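Local coordinates for protein carboxylase (Deinococcus radiodurans, PDB 5H80) that probably catalyses the ATP-dependent carboxylation of biotin, as the biotin carboxylase domain of a single-chain bacterial multienzyme carboxylase, at residues H251-D256 against E329-T334; L266-P271 against A368-V373; V323-T328 against L422-V427; H237-V242 against R255-Q260. One frame throughout, in Å; residues are numbered along the deposited sequence.

Contact 1. Residues H251-D256 against E329-T334; sequences HLWERD and EEWCGT. With EDO (1,2-ethanediol), chain G.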
# COMPACT_ATOMS: atom_id res chain seq x y z
N HIS A 251 -17.22 -4.22 -14.28
CA HIS A 251 -17.41 -3.89 -12.92
C HIS A 251 -16.16 -4.27 -12.10
O HIS A 251 -15.37 -5.13 -12.48
CB HIS A 251 -18.65 -4.46 -12.32
CG HIS A 251 -18.58 -5.96 -12.07
ND1 HIS A 251 -18.03 -6.52 -10.96
CD2 HIS A 251 -18.92 -6.99 -12.88
CE1 HIS A 251 -18.12 -7.86 -11.04
NE2 HIS A 251 -18.57 -8.14 -12.23
N LEU A 252 -16.01 -3.56 -11.02
CA LEU A 252 -15.03 -3.87 -9.90
C LEU A 252 -15.80 -4.21 -8.59
O LEU A 252 -15.41 -3.75 -7.49
CB LEU A 252 -13.93 -2.82 -9.71
CG LEU A 252 -12.83 -2.71 -10.73
CD1 LEU A 252 -12.14 -4.07 -10.98
CD2 LEU A 252 -13.42 -2.12 -11.94
N TRP A 253 -16.94 -4.94 -8.69
CA TRP A 253 -17.72 -5.37 -7.56
C TRP A 253 -18.27 -4.18 -6.76
O TRP A 253 -18.46 -3.09 -7.33
CB TRP A 253 -16.92 -6.41 -6.65
CG TRP A 253 -16.56 -7.65 -7.50
CD1 TRP A 253 -17.31 -8.76 -7.71
CD2 TRP A 253 -15.30 -7.89 -8.12
NE1 TRP A 253 -16.61 -9.66 -8.46
CE2 TRP A 253 -15.38 -9.15 -8.75
CE3 TRP A 253 -14.11 -7.10 -8.25
CZ2 TRP A 253 -14.28 -9.70 -9.46
CZ3 TRP A 253 -13.02 -7.66 -9.02
CH2 TRP A 253 -13.11 -8.93 -9.52
N GLU A 254 -18.40 -4.33 -5.46
CA GLU A 254 -19.12 -3.43 -4.63
C GLU A 254 -18.35 -2.75 -3.55
O GLU A 254 -17.29 -3.23 -3.07
CB GLU A 254 -20.36 -4.09 -4.04
CG GLU A 254 -20.29 -4.91 -2.77
CD GLU A 254 -19.46 -6.21 -2.87
OE1 GLU A 254 -19.18 -6.62 -4.01
OE2 GLU A 254 -19.20 -6.71 -1.78
N ARG A 255 -18.99 -1.75 -2.93
CA ARG A 255 -18.53 -1.09 -1.68
C ARG A 255 -19.72 -0.81 -0.81
O ARG A 255 -20.85 -0.65 -1.35
CB ARG A 255 -17.87 0.27 -1.96
CG ARG A 255 -16.58 0.33 -2.67
CD ARG A 255 -16.07 1.72 -3.04
NE ARG A 255 -16.87 2.46 -4.01
CZ ARG A 255 -16.58 2.61 -5.28
NH1 ARG A 255 -15.49 2.05 -5.86
NH2 ARG A 255 -17.37 3.35 -6.01
N ASP A 256 -19.50 -0.84 0.51
CA ASP A 256 -20.55 -0.57 1.47
C ASP A 256 -20.15 0.63 2.25
O ASP A 256 -19.12 0.65 2.94
CB ASP A 256 -20.80 -1.72 2.34
CG ASP A 256 -22.03 -1.59 3.27
OD1 ASP A 256 -22.08 -0.64 4.08
OD2 ASP A 256 -22.85 -2.53 3.14
N GLU A 329 -9.69 0.00 -5.15
CA GLU A 329 -8.28 -0.09 -5.66
C GLU A 329 -7.50 -1.07 -4.79
O GLU A 329 -6.79 -1.93 -5.34
CB GLU A 329 -7.64 1.34 -5.65
CG GLU A 329 -8.21 2.21 -6.78
CD GLU A 329 -7.36 3.48 -7.03
OE1 GLU A 329 -6.70 3.95 -6.09
OE2 GLU A 329 -7.32 3.96 -8.16
N GLU A 330 -7.48 -0.92 -3.50
CA GLU A 330 -6.60 -1.74 -2.66
C GLU A 330 -7.15 -3.19 -2.53
O GLU A 330 -6.33 -4.18 -2.51
CB GLU A 330 -6.39 -1.04 -1.33
CG GLU A 330 -5.62 0.29 -1.28
CD GLU A 330 -4.38 0.22 -1.97
OE1 GLU A 330 -3.57 -0.70 -1.64
OE2 GLU A 330 -4.19 0.94 -2.92
N TRP A 331 -8.46 -3.36 -2.35
CA TRP A 331 -9.07 -4.68 -2.40
C TRP A 331 -8.76 -5.43 -3.72
O TRP A 331 -8.32 -6.62 -3.67
CB TRP A 331 -10.58 -4.60 -2.13
CG TRP A 331 -11.28 -5.90 -2.14
CD1 TRP A 331 -10.82 -7.15 -1.64
CD2 TRP A 331 -12.54 -6.14 -2.68
NE1 TRP A 331 -11.76 -8.10 -1.82
CE2 TRP A 331 -12.87 -7.50 -2.42
CE3 TRP A 331 -13.53 -5.29 -3.26
CZ2 TRP A 331 -14.09 -8.05 -2.75
CZ3 TRP A 331 -14.70 -5.85 -3.66
CH2 TRP A 331 -15.00 -7.26 -3.41
N CYS A 332 -9.01 -4.81 -4.88
CA CYS A 332 -8.97 -5.45 -6.19
C CYS A 332 -7.54 -5.48 -6.76
O CYS A 332 -7.27 -6.22 -7.70
CB CYS A 332 -9.92 -4.77 -7.17
SG CYS A 332 -11.69 -4.96 -6.74
N GLY A 333 -6.62 -4.63 -6.26
CA GLY A 333 -5.30 -4.41 -6.86
C GLY A 333 -5.39 -3.85 -8.24
O GLY A 333 -5.11 -4.56 -9.23
N THR A 334 -6.00 -2.65 -8.34
CA THR A 334 -6.22 -2.04 -9.62
C THR A 334 -6.04 -0.52 -9.36
O THR A 334 -6.40 -0.04 -8.26
CB THR A 334 -7.66 -2.36 -10.16
OG1 THR A 334 -7.76 -2.05 -11.52
CG2 THR A 334 -8.83 -1.61 -9.58
C1 EDO G . -3.19 1.65 -6.03
O1 EDO G . -3.46 0.35 -5.47
C2 EDO G . -3.39 1.76 -7.50
O2 EDO G . -2.57 0.69 -8.01
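W331 carries its CG anti to the backbone N (chi1 -179°), which sets its CZ3 against W253 CB, while W253 holds its CG anti to the carbonyl carbon (chi1 -60°), an orientation that leaves the CE3 edge of its indole at C332 SG. The two ring systems meet obliquely, the five-membered ring of W253 lying 6.0 Å in centroid distance from the six-membered ring of W331 with planes 60° apart. The nearest approach of the two side chains is W253 CB to W331 CZ3, at 3.8 Å, and the same CZ3 rests 3.7 Å from the carbonyl O of E254. C332 supplies the other main touch: its SG reaches the rim of the W253 indole, 3.6 Å from CE3 and near the ring plane, a Cys sulfur-aromatic contact at an edge. H251 CE1 lies over the rim of one face of that indole, and H251 ND1 accepts from W253 N at 3.0 Å, in the imidazole plane. After C332 the chain leaves the helix at G333, with positive phi, and T334 CG2 lies 4.3 Å from L252 CG. The polar end of W253 turns to A361, and E254 binds R280 and A272. The contact thus lays the C-terminal turn of helix 325-332 against strand 249-256, with helix 277-293 touching H251 and W253, and A270 of strand 264-270 packing on W331.

Contact 2. Residues L266-P271 against A368-V373; sequences LLEFAP and AVQARV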
# COMPACT_ATOMS: atom_id res chain seq x y z
N LEU A 266 -18.50 8.02 6.37
CA LEU A 266 -17.34 8.04 7.22
C LEU A 266 -16.48 6.81 7.03
O LEU A 266 -15.26 6.93 7.07
CB LEU A 266 -17.66 8.16 8.73
CG LEU A 266 -18.30 9.48 9.12
CD1 LEU A 266 -18.82 9.42 10.54
CD2 LEU A 266 -17.22 10.56 8.96
N LEU A 267 -17.09 5.62 6.95
CA LEU A 267 -16.34 4.34 6.82
C LEU A 267 -16.85 3.60 5.58
O LEU A 267 -18.05 3.54 5.33
CB LEU A 267 -16.44 3.38 7.99
CG LEU A 267 -15.92 3.89 9.30
CD1 LEU A 267 -16.42 3.10 10.44
CD2 LEU A 267 -14.36 4.03 9.32
N GLU A 268 -15.95 3.24 4.68
CA GLU A 268 -16.41 2.63 3.43
C GLU A 268 -15.65 1.32 3.30
O GLU A 268 -14.43 1.33 3.28
CB GLU A 268 -16.16 3.62 2.29
CG GLU A 268 -16.98 4.94 2.53
CD GLU A 268 -16.30 6.20 2.07
OE1 GLU A 268 -15.14 6.44 2.45
OE2 GLU A 268 -16.98 6.94 1.35
N PHE A 269 -16.37 0.23 3.05
CA PHE A 269 -15.81 -1.14 3.03
C PHE A 269 -15.85 -1.79 1.60
O PHE A 269 -16.74 -1.60 0.83
CB PHE A 269 -16.57 -1.99 4.02
CG PHE A 269 -16.42 -1.59 5.36
CD1 PHE A 269 -15.58 -2.28 6.21
CD2 PHE A 269 -17.14 -0.52 5.90
CE1 PHE A 269 -15.48 -1.95 7.49
CE2 PHE A 269 -17.04 -0.22 7.26
CZ PHE A 269 -16.14 -0.88 8.03
N ALA A 270 -14.80 -2.54 1.17
CA ALA A 270 -14.84 -3.27 -0.12
C ALA A 270 -14.13 -4.63 0.31
O ALA A 270 -12.94 -4.60 0.79
CB ALA A 270 -14.23 -2.59 -1.27
N PRO A 271 -14.83 -5.75 0.27
CA PRO A 271 -16.21 -5.95 -0.08
C PRO A 271 -17.18 -5.42 0.93
O PRO A 271 -16.86 -5.02 2.06
CB PRO A 271 -16.35 -7.47 -0.11
CG PRO A 271 -15.37 -7.94 0.94
CD PRO A 271 -14.22 -7.00 0.85
N ALA A 368 -10.94 -4.59 2.53
CA ALA A 368 -10.32 -3.25 2.86
C ALA A 368 -11.39 -2.27 3.37
O ALA A 368 -12.65 -2.50 3.17
CB ALA A 368 -9.62 -2.69 1.67
N VAL A 369 -10.96 -1.31 4.11
CA VAL A 369 -11.81 -0.23 4.59
C VAL A 369 -11.05 1.13 4.45
O VAL A 369 -9.87 1.25 4.71
CB VAL A 369 -12.25 -0.47 6.03
CG1 VAL A 369 -11.14 -0.49 7.11
CG2 VAL A 369 -13.14 0.58 6.57
N GLN A 370 -11.82 2.17 4.17
CA GLN A 370 -11.37 3.53 4.18
C GLN A 370 -12.03 4.31 5.28
O GLN A 370 -13.26 4.17 5.49
CB GLN A 370 -11.69 4.26 2.84
CG GLN A 370 -11.48 5.83 2.88
CD GLN A 370 -11.49 6.45 1.52
OE1 GLN A 370 -10.48 6.47 0.81
NE2 GLN A 370 -12.61 7.00 1.12
N ALA A 371 -11.26 5.06 6.02
CA ALA A 371 -11.87 5.98 6.99
C ALA A 371 -11.54 7.45 6.51
O ALA A 371 -10.44 7.75 6.12
CB ALA A 371 -11.40 5.76 8.35
N ARG A 372 -12.57 8.34 6.51
CA ARG A 372 -12.30 9.74 6.22
C ARG A 372 -11.90 10.53 7.53
O ARG A 372 -12.73 10.69 8.50
CB ARG A 372 -13.59 10.27 5.64
CG ARG A 372 -14.08 9.52 4.33
CD ARG A 372 -15.15 10.34 3.53
NE ARG A 372 -15.79 9.57 2.43
CZ ARG A 372 -16.62 10.09 1.51
NH1 ARG A 372 -16.80 11.39 1.44
NH2 ARG A 372 -17.21 9.33 0.61
N VAL A 373 -10.67 11.00 7.56
CA VAL A 373 -10.16 11.90 8.62
C VAL A 373 -10.51 13.34 8.37
O VAL A 373 -10.08 13.88 7.32
CB VAL A 373 -8.69 11.65 8.88
CG1 VAL A 373 -8.22 12.46 10.07
CG2 VAL A 373 -8.46 10.14 9.05
O HOH W 1 -14.46 -4.98 3.59
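E268 and R372 meet across the antiparallel strands 267-270 and 368-373, whose axes approach to 4.7 Å. Four successive pairs, from L267-A371 to A270-A368, give the register, and E268 and Q370 are joined by backbone bonds in both directions. The tight apolar face carries F269, V369, L267 and A371. Here CG2 of V369, lying anti to its own N (CG1 at chi1 64°), sits over a face of the F269 ring, 3.6 Å from the centroid and 15° off the normal, a CH-pi contact; beside it L267 CD2 packs 3.6 Å from A371 CB. Y472 meets the F269 ring edge-to-face. The looser end is near the partly exposed P271, preceded by a cis peptide, where a water donates to both P271 O, at 2.8 Å, and A368 O. E268 and Q370 lie on the other face, between the alanine pair A270-A368 and R372, and carry its polar contacts. R372 grips E268 side-on, with NE to OE1 at 3.2 Å and NH2 to the syn lone pair of OE2, while Q370 NE2 reaches OE1 at 2.9 Å from the opposite face of the carboxylate plane. Q370 OE1 in turn binds T326. With E268 shortened to an alanine, R372 and the Q370 amide would probably lose their shared acceptor, leaving the guanidinium held mainly through E324. R372 NH2 forms a salt bridge with that glutamate too, and lying between two close carboxylates it would probably offset their mutual repulsion, consistent with a charged site in a biotin carboxylase.

Contact 3. Residues V323-T328 against L422-V427; sequences VEHTVT and LAKVVV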
# COMPACT_ATOMS: atom_id res chain seq x y z
N VAL A 323 -14.92 9.47 -4.06
CA VAL A 323 -13.98 9.62 -2.99
C VAL A 323 -13.49 8.21 -2.53
O VAL A 323 -12.23 8.05 -2.26
CB VAL A 323 -14.61 10.31 -1.74
CG1 VAL A 323 -13.67 10.28 -0.55
CG2 VAL A 323 -14.82 11.80 -2.04
N GLU A 324 -14.44 7.26 -2.38
CA GLU A 324 -14.15 5.94 -1.93
C GLU A 324 -13.56 4.97 -2.99
O GLU A 324 -13.61 3.76 -2.73
CB GLU A 324 -15.33 5.35 -1.19
CG GLU A 324 -16.56 5.17 -1.94
CD GLU A 324 -17.48 6.39 -2.07
OE1 GLU A 324 -17.01 7.55 -1.95
OE2 GLU A 324 -18.70 6.16 -2.31
N HIS A 325 -13.13 5.46 -4.20
CA HIS A 325 -12.65 4.62 -5.27
C HIS A 325 -11.37 3.93 -4.66
O HIS A 325 -11.14 2.77 -5.03
CB HIS A 325 -12.25 5.42 -6.49
CG HIS A 325 -10.98 6.22 -6.30
ND1 HIS A 325 -10.92 7.44 -5.68
CD2 HIS A 325 -9.68 5.92 -6.62
CE1 HIS A 325 -9.66 7.89 -5.64
NE2 HIS A 325 -8.88 6.98 -6.21
N THR A 326 -10.75 4.64 -3.72
CA THR A 326 -9.51 4.04 -3.06
C THR A 326 -9.68 2.60 -2.47
O THR A 326 -8.73 1.70 -2.60
CB THR A 326 -9.06 4.90 -1.93
OG1 THR A 326 -10.15 4.97 -1.03
CG2 THR A 326 -8.65 6.32 -2.42
N VAL A 327 -10.75 2.31 -1.79
CA VAL A 327 -10.94 0.95 -1.17
C VAL A 327 -11.03 -0.20 -2.18
O VAL A 327 -10.48 -1.28 -1.96
CB VAL A 327 -12.12 0.83 -0.18
CG1 VAL A 327 -11.75 1.26 1.21
CG2 VAL A 327 -13.35 1.60 -0.63
N THR A 328 -11.69 0.05 -3.31
CA THR A 328 -11.78 -0.86 -4.36
C THR A 328 -10.43 -1.08 -4.96
O THR A 328 -10.06 -2.21 -5.24
CB THR A 328 -12.70 -0.28 -5.46
OG1 THR A 328 -14.02 -0.17 -4.93
CG2 THR A 328 -12.73 -1.10 -6.71
N LEU A 422 -9.31 15.96 5.61
CA LEU A 422 -7.85 16.14 5.76
C LEU A 422 -7.08 14.97 5.15
O LEU A 422 -6.09 15.19 4.47
CB LEU A 422 -7.46 16.20 7.23
CG LEU A 422 -7.79 17.50 8.07
CD1 LEU A 422 -7.46 17.24 9.54
CD2 LEU A 422 -7.13 18.73 7.45
N ALA A 423 -7.58 13.72 5.40
CA ALA A 423 -6.92 12.59 4.76
C ALA A 423 -7.82 11.37 4.68
O ALA A 423 -8.69 11.19 5.54
CB ALA A 423 -5.66 12.22 5.55
N LYS A 424 -7.54 10.51 3.73
CA LYS A 424 -8.25 9.23 3.66
C LYS A 424 -7.29 8.09 4.03
O LYS A 424 -6.29 8.03 3.42
CB LYS A 424 -8.89 8.99 2.35
CG LYS A 424 -9.76 10.15 1.82
CD LYS A 424 -10.38 9.89 0.43
CE LYS A 424 -9.41 9.64 -0.74
NZ LYS A 424 -9.97 9.57 -2.12
N VAL A 425 -7.64 7.27 4.99
CA VAL A 425 -6.82 6.16 5.43
C VAL A 425 -7.44 4.88 5.02
O VAL A 425 -8.57 4.55 5.47
CB VAL A 425 -6.64 6.18 6.94
CG1 VAL A 425 -5.83 4.94 7.53
CG2 VAL A 425 -6.02 7.52 7.38
N VAL A 426 -6.69 4.11 4.22
CA VAL A 426 -7.22 2.89 3.62
C VAL A 426 -6.42 1.77 4.26
O VAL A 426 -5.17 1.82 4.23
CB VAL A 426 -7.15 2.84 2.12
CG1 VAL A 426 -7.77 1.60 1.56
CG2 VAL A 426 -7.84 4.12 1.53
N VAL A 427 -7.13 0.80 4.80
CA VAL A 427 -6.41 -0.33 5.39
C VAL A 427 -6.85 -1.61 4.72
O VAL A 427 -8.02 -1.77 4.37
CB VAL A 427 -6.59 -0.37 6.85
CG1 VAL A 427 -6.11 -1.64 7.42
CG2 VAL A 427 -5.85 0.77 7.53
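K424 and V323 cross obliquely, the lysine chain passing beside the valine to reach its backbone. CG1 of V323 lies only 3.5 Å from K424 CD, tighter than ordinary van der Waals contact for carbons. A bend at chi3 (-60°) then lets the ammonium end return to the carbonyl, where K424 NZ donates to V323 O at 2.7 Å. The donor lies in the carbonyl plane, on a lone pair, with a C=O...N angle of 138°. T326 CG2, anti to the carbonyl carbon, stands 3.5 Å from K424 NZ, and the same methyl lies over a face of the H325 imidazole, toward its rim and 3.7 Å above its plane. H325 itself crosses the lysine at about a right angle, with CE1 3.9 Å from NZ; its nitrogens are engaged by Q322 and R46. Further along the strand V426 slants past T326, CG2 of V426 meeting OG1 of T326 at 3.6 Å. The lysine nitrogen has further partners, a salt bridge to E42 and a weak hydrogen bond to Y111. A leucine in place of K424 would probably leave the V323 carbonyl without this donor and deprive E42 of this charge partner. Strand 421-429 runs between strands 367-374 and 402-406, with a classic beta bulge near its start, where L422 and A423 both face V373. K424 and V426 face the start of helix 325-332, whereas V425 and V427 pack on helix 434-446.

Contact 4. Residues H237-V242 against R255-Q260; sequences HIEVQV and RDCTVQ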
# COMPACT_ATOMS: atom_id res chain seq x y z
N HIS A 237 -26.21 0.81 2.49
CA HIS A 237 -25.86 1.56 1.33
C HIS A 237 -24.82 0.72 0.67
O HIS A 237 -23.75 0.60 1.21
CB HIS A 237 -25.31 2.91 1.65
CG HIS A 237 -24.80 3.66 0.44
ND1 HIS A 237 -25.39 4.82 -0.00
CD2 HIS A 237 -23.76 3.44 -0.41
CE1 HIS A 237 -24.79 5.25 -1.09
NE2 HIS A 237 -23.71 4.50 -1.29
N ILE A 238 -25.18 0.13 -0.44
CA ILE A 238 -24.25 -0.71 -1.25
C ILE A 238 -24.19 -0.23 -2.71
O ILE A 238 -25.21 -0.03 -3.34
CB ILE A 238 -24.64 -2.18 -1.15
CG1 ILE A 238 -24.72 -2.72 0.28
CG2 ILE A 238 -23.56 -2.98 -1.85
CD1 ILE A 238 -25.04 -4.24 0.42
N GLU A 239 -22.98 0.01 -3.23
CA GLU A 239 -22.81 0.71 -4.51
C GLU A 239 -21.89 -0.16 -5.34
O GLU A 239 -21.00 -0.80 -4.80
CB GLU A 239 -22.24 2.09 -4.39
CG GLU A 239 -20.80 2.22 -3.76
CD GLU A 239 -20.41 3.66 -3.40
OE1 GLU A 239 -21.30 4.56 -3.28
OE2 GLU A 239 -19.22 3.93 -3.25
N VAL A 240 -22.07 -0.05 -6.61
CA VAL A 240 -21.29 -0.87 -7.55
C VAL A 240 -20.41 -0.03 -8.41
O VAL A 240 -20.86 0.90 -9.02
CB VAL A 240 -22.20 -1.77 -8.46
CG1 VAL A 240 -21.37 -2.42 -9.48
CG2 VAL A 240 -23.04 -2.75 -7.67
N GLN A 241 -19.09 -0.33 -8.48
CA GLN A 241 -18.17 0.34 -9.37
C GLN A 241 -18.23 -0.23 -10.77
O GLN A 241 -17.96 -1.47 -10.94
CB GLN A 241 -16.73 0.13 -8.82
CG GLN A 241 -15.71 0.80 -9.65
CD GLN A 241 -15.75 2.38 -9.53
OE1 GLN A 241 -15.51 2.92 -8.50
NE2 GLN A 241 -16.27 3.05 -10.64
N VAL A 242 -18.60 0.65 -11.71
CA VAL A 242 -18.55 0.42 -13.12
C VAL A 242 -17.47 1.12 -13.90
O VAL A 242 -16.97 2.19 -13.60
CB VAL A 242 -19.95 0.64 -13.76
CG1 VAL A 242 -19.95 0.53 -15.27
CG2 VAL A 242 -20.94 -0.35 -13.15
N ARG A 255 -18.99 -1.75 -2.93
CA ARG A 255 -18.53 -1.09 -1.68
C ARG A 255 -19.72 -0.81 -0.81
O ARG A 255 -20.85 -0.65 -1.35
CB ARG A 255 -17.87 0.27 -1.96
CG ARG A 255 -16.58 0.33 -2.67
CD ARG A 255 -16.07 1.72 -3.04
NE ARG A 255 -16.87 2.46 -4.01
CZ ARG A 255 -16.58 2.61 -5.28
NH1 ARG A 255 -15.49 2.05 -5.86
NH2 ARG A 255 -17.37 3.35 -6.01
N ASP A 256 -19.50 -0.84 0.51
CA ASP A 256 -20.55 -0.57 1.47
C ASP A 256 -20.15 0.63 2.25
O ASP A 256 -19.12 0.65 2.94
CB ASP A 256 -20.80 -1.72 2.34
CG ASP A 256 -22.03 -1.59 3.27
OD1 ASP A 256 -22.08 -0.64 4.08
OD2 ASP A 256 -22.85 -2.53 3.14
N CYS A 257 -21.03 1.60 2.18
CA CYS A 257 -20.79 2.91 2.78
C CYS A 257 -21.95 3.24 3.77
O CYS A 257 -22.41 4.40 3.85
CB CYS A 257 -20.78 3.97 1.74
SG CYS A 257 -19.65 3.65 0.35
N THR A 258 -22.39 2.26 4.52
CA THR A 258 -23.55 2.40 5.41
C THR A 258 -23.39 3.35 6.58
O THR A 258 -24.32 4.01 7.03
CB THR A 258 -23.99 0.99 5.84
OG1 THR A 258 -24.39 0.18 4.70
CG2 THR A 258 -25.10 1.04 7.03
N VAL A 259 -22.20 3.39 7.18
CA VAL A 259 -21.91 4.24 8.34
C VAL A 259 -21.74 5.73 7.85
O VAL A 259 -20.78 6.10 7.15
CB VAL A 259 -20.65 3.73 9.05
CG1 VAL A 259 -20.29 4.69 10.16
CG2 VAL A 259 -20.82 2.25 9.49
N GLN A 260 -22.82 6.49 8.08
CA GLN A 260 -22.96 7.90 7.62
C GLN A 260 -23.40 8.76 8.77
O GLN A 260 -24.06 8.27 9.60
CB GLN A 260 -24.07 7.99 6.60
CG GLN A 260 -23.86 7.07 5.47
CD GLN A 260 -24.88 7.10 4.38
OE1 GLN A 260 -25.74 7.96 4.34
NE2 GLN A 260 -24.69 6.20 3.39
O HOH W 2 -27.37 6.69 1.19
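H237, I238 and E239 run against R255-T258 in antiparallel fashion, with I238-D256 a non-hydrogen-bonded pair, E239-R255 a hydrogen-bonded pair and the touching parts 143° apart in direction. R255 dominates the side-chain contact. Its NE donates to the anti lone pair of E239 OE2 at 2.9 Å, almost straight at 170°, with the guanidinium and carboxylate planes perpendicular. End-on, NH1 and NH2 both reach Q241 OE1, at 2.8 and 3.1 Å, the first on a lone pair in the amide plane and the second from above it. Two neighbours therefore fix the rotation of the guanidinium, and NH1 binds T328 as well. E239 OE1 receives H237 NE2 at 3.1 Å, and it also meets K265. At the end away from the hairpin turn T258 OG1 accepts from H237 N at 2.9 Å; D256 OD1 takes T258 N, an Asx turn, and the T258 hydroxyl too. C257 CB rests 3.7 Å from H237 CD2. These two strands, 236-245 and 249-256, make the beta hairpin at one side of a four-stranded antiparallel sheet, consistent with the ATP-grasp fold expected of this ATP-binding family.

Overall arrangement
From the N terminus, contact 4 closes first, pairing 237-242 with 255-260 across a short hairpin excursion that is mostly strand. Its second segment overlaps the first of contact 1, sharing R255 and D256, so contact 1 opens where contact 4 ends and runs to 329-334. Contact 2 opens at 266-271, before contact 1 has closed, and ends at 368-373; contact 3 opens at 323-328 and ends at 422-427. Contacts 1, 2 and 3 therefore cross one another, while contact 4 lies in series before contacts 2 and 3. Together they bind the hairpin sheet, helix 325-332 and the antiparallel sheet containing strands 264-270, 367-374 and 421-429 into one body joining the ATP-binding and C-terminal family regions.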